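Local coordinates for 5' nucleotidase family protein (PDB 4Q7F) that belongs to the 5'-nucleotidase family and pairs a metal-binding calcineurin-like phosphoesterase domain with a C-terminal domain of that family, at residues T269-V274 with L292-D297. Residues are numbered along the deposited sequence; the frame is centred on the assembly and turned at random.
Sequences TTVGRV and LPVIDD
R273 has CG anti to the backbone N (chi1 -175°), which starts its chain alongside L292, whose own CG lies anti to its carbonyl carbon (chi1 -58°); R273 bends later, at chi3. The two side chains cross obliquely: CD2 of L292 sits over one face of the guanidinium, offset toward its rim and 3.7 Å from R273 NH1. Arginine suits this place because its chain can lie against leucine while NH1 forms a salt bridge with D58 of helix 48-59. Strands 270-278 and 284-293 form an antiparallel beta hairpin at one margin of a mixed sheet in the metal-binding domain. Near its open end V271 and L292 are a hydrogen-bonded pair: L292 N gives a nearly straight bond to V271 O (2.7 Å, 172°), and V271 N returns one to L292 O (3.1 Å). Next comes the non-hydrogen-bonded pair T270 and P293, where proline's missing N-H costs no bond across the strands. Beyond it V294 N donates a hydrogen bond to T269 O (3.1 Å) from above the carbonyl plane. Beta-branched V271 and V294 suit extended backbone; they meet CG2 to CG2 at 3.9 Å, crossing at about a right angle, and both pack on helix 48-59.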
ATOM      1  N   THR A 269       7.180  -0.182  12.912  1.00 22.02           N
ATOM      2  CA  THR A 269       7.757  -1.277  13.675  1.00 22.93           C
ATOM      3  C   THR A 269       9.276  -1.131  13.669  1.00 23.37           C
ATOM      4  O   THR A 269       9.965  -1.745  14.486  1.00 21.08           O
ATOM      5  CB  THR A 269       7.393  -2.645  13.078  1.00 24.20           C
ATOM      6  OG1 THR A 269       7.857  -2.702  11.735  1.00 24.71           O
ATOM      7  CG2 THR A 269       5.894  -2.848  13.078  1.00 25.40           C
ATOM      8  N   THR A 270       9.791  -0.315  12.737  1.00 22.78           N
ATOM      9  CA  THR A 270      11.235  -0.039  12.645  1.00 24.18           C
ATOM     10  C   THR A 270      11.444   1.428  12.206  1.00 22.65           C
ATOM     11  O   THR A 270      10.495   2.110  11.806  1.00 24.25           O
ATOM     12  CB  THR A 270      11.973  -1.005  11.680  1.00 25.97           C
ATOM     13  OG1 THR A 270      11.431  -0.887  10.366  1.00 27.53           O
ATOM     14  CG2 THR A 270      11.811  -2.458  12.104  1.00 27.94           C
ATOM     15  N   VAL A 271      12.667   1.904  12.387  1.00 21.57           N
ATOM     16  CA  VAL A 271      13.098   3.234  12.031  1.00 20.74           C
ATOM     17  C   VAL A 271      14.459   3.092  11.366  1.00 19.98           C
ATOM     18  O   VAL A 271      15.311   2.406  11.905  1.00 21.20           O
ATOM     19  CB  VAL A 271      13.307   4.098  13.287  1.00 21.42           C
ATOM     20  CG1 VAL A 271      13.948   5.417  12.902  1.00 21.87           C
ATOM     21  CG2 VAL A 271      11.993   4.310  14.014  1.00 21.26           C
ATOM     22  N   GLY A 272      14.658   3.715  10.204  1.00 19.37           N
ATOM     23  CA  GLY A 272      15.942   3.654   9.516  1.00 19.67           C
ATOM     24  C   GLY A 272      16.829   4.746  10.070  1.00 19.79           C
ATOM     25  O   GLY A 272      16.355   5.862  10.294  1.00 18.13           O
ATOM     26  N   ARG A 273      18.097   4.425  10.323  1.00 20.45           N
ATOM     27  CA  ARG A 273      19.056   5.425  10.822  1.00 21.90           C
ATOM     28  C   ARG A 273      20.326   5.326   9.998  1.00 22.97           C
ATOM     29  O   ARG A 273      20.906   4.251   9.882  1.00 23.24           O
ATOM     30  CB  ARG A 273      19.400   5.227  12.289  1.00 21.98           C
ATOM     31  CG  ARG A 273      20.307   6.322  12.846  1.00 22.95           C
ATOM     32  CD  ARG A 273      20.733   6.032  14.270  1.00 23.27           C
ATOM     33  NE  ARG A 273      21.743   4.967  14.359  1.00 23.84           N
ATOM     34  CZ  ARG A 273      22.071   4.329  15.479  1.00 24.35           C
ATOM     35  NH1 ARG A 273      21.473   4.616  16.629  1.00 24.55           N
ATOM     36  NH2 ARG A 273      23.018   3.404  15.467  1.00 26.04           N
ATOM     37  N   VAL A 274      20.713   6.439   9.384  1.00 23.54           N
ATOM     38  CA  VAL A 274      21.944   6.498   8.628  1.00 24.16           C
ATOM     39  C   VAL A 274      22.753   7.610   9.244  1.00 24.47           C
ATOM     40  O   VAL A 274      22.250   8.717   9.388  1.00 24.43           O
ATOM     41  CB  VAL A 274      21.689   6.783   7.148  1.00 24.74           C
ATOM     42  CG1 VAL A 274      23.003   6.977   6.408  1.00 26.47           C
ATOM     43  CG2 VAL A 274      20.902   5.628   6.536  1.00 25.75           C
ATOM     44  N   LEU A 292      16.531   0.492  13.421  1.00 26.31           N
ATOM     45  CA  LEU A 292      16.425   0.444  14.845  1.00 26.50           C
ATOM     46  C   LEU A 292      15.086  -0.198  15.172  1.00 26.89           C
ATOM     47  O   LEU A 292      14.072   0.205  14.604  1.00 24.50           O
ATOM     48  CB  LEU A 292      16.409   1.858  15.398  1.00 26.89           C
ATOM     49  CG  LEU A 292      17.581   2.762  15.074  1.00 28.07           C
ATOM     50  CD1 LEU A 292      17.359   4.100  15.761  1.00 28.72           C
ATOM     51  CD2 LEU A 292      18.904   2.157  15.526  1.00 29.60           C
ATOM     52  N   PRO A 293      15.065  -1.203  16.081  1.00 27.31           N
ATOM     53  CA  PRO A 293      13.770  -1.791  16.417  1.00 26.19           C
ATOM     54  C   PRO A 293      12.901  -0.824  17.215  1.00 24.90           C
ATOM     55  O   PRO A 293      13.409  -0.042  18.018  1.00 24.28           O
ATOM     56  CB  PRO A 293      14.139  -3.027  17.265  1.00 27.66           C
ATOM     57  CG  PRO A 293      15.532  -2.788  17.746  1.00 29.69           C
ATOM     58  CD  PRO A 293      16.194  -1.889  16.738  1.00 29.41           C
ATOM     59  N   VAL A 294      11.601  -0.818  16.955  1.00 23.39           N
ATOM     60  CA  VAL A 294      10.715   0.014  17.757  1.00 23.04           C
ATOM     61  C   VAL A 294      10.256  -0.843  18.939  1.00 23.35           C
ATOM     62  O   VAL A 294       9.618  -1.874  18.751  1.00 22.37           O
ATOM     63  CB  VAL A 294       9.541   0.566  16.958  1.00 21.79           C
ATOM     64  CG1 VAL A 294       8.522   1.217  17.881  1.00 21.52           C
ATOM     65  CG2 VAL A 294      10.051   1.569  15.923  1.00 22.14           C
ATOM     66  N   ILE A 295      10.589  -0.411  20.148  1.00 24.10           N
ATOM     67  CA  ILE A 295      10.266  -1.168  21.347  1.00 27.13           C
ATOM     68  C   ILE A 295       9.602  -0.305  22.400  1.00 27.21           C
ATOM     69  O   ILE A 295       9.720   0.910  22.391  1.00 25.73           O
ATOM     70  CB  ILE A 295      11.535  -1.818  21.971  1.00 29.68           C
ATOM     71  CG1 ILE A 295      12.556  -0.741  22.385  1.00 31.97           C
ATOM     72  CG2 ILE A 295      12.157  -2.816  21.001  1.00 30.24           C
ATOM     73  CD1 ILE A 295      13.862  -1.288  22.908  1.00 35.14           C
ATOM     74  N   ASP A 296       8.870  -0.955  23.292  1.00 28.26           N
ATOM     75  CA  ASP A 296       8.214  -0.269  24.400  1.00 28.86           C
ATOM     76  C   ASP A 296       9.297  -0.023  25.431  1.00 30.88           C
ATOM     77  O   ASP A 296      10.321  -0.715  25.447  1.00 31.85           O
ATOM     78  CB  ASP A 296       7.114  -1.172  24.971  1.00 30.22           C
ATOM     79  CG  ASP A 296       6.356  -0.543  26.115  1.00 30.16           C
ATOM     80  OD1 ASP A 296       6.038   0.654  26.058  1.00 28.50           O
ATOM     81  OD2 ASP A 296       6.081  -1.275  27.086  1.00 31.61           O
ATOM     82  N   ASP A 297       9.121   0.993  26.261  1.00 31.13           N
ATOM     83  CA  ASP A 297      10.062   1.240  27.336  1.00 33.21           C
ATOM     84  C   ASP A 297       9.286   1.935  28.435  1.00 31.59           C
ATOM     85  O   ASP A 297       8.150   2.358  28.234  1.00 30.10           O
ATOM     86  CB  ASP A 297      11.334   2.002  26.878  1.00 35.00           C
ATOM     87  CG  ASP A 297      11.061   3.441  26.476  1.00 35.83           C
ATOM     88  OD1 ASP A 297      10.105   4.038  26.987  1.00 42.86           O
ATOM     89  OD2 ASP A 297      11.830   3.987  25.672  1.00 33.97           O
TER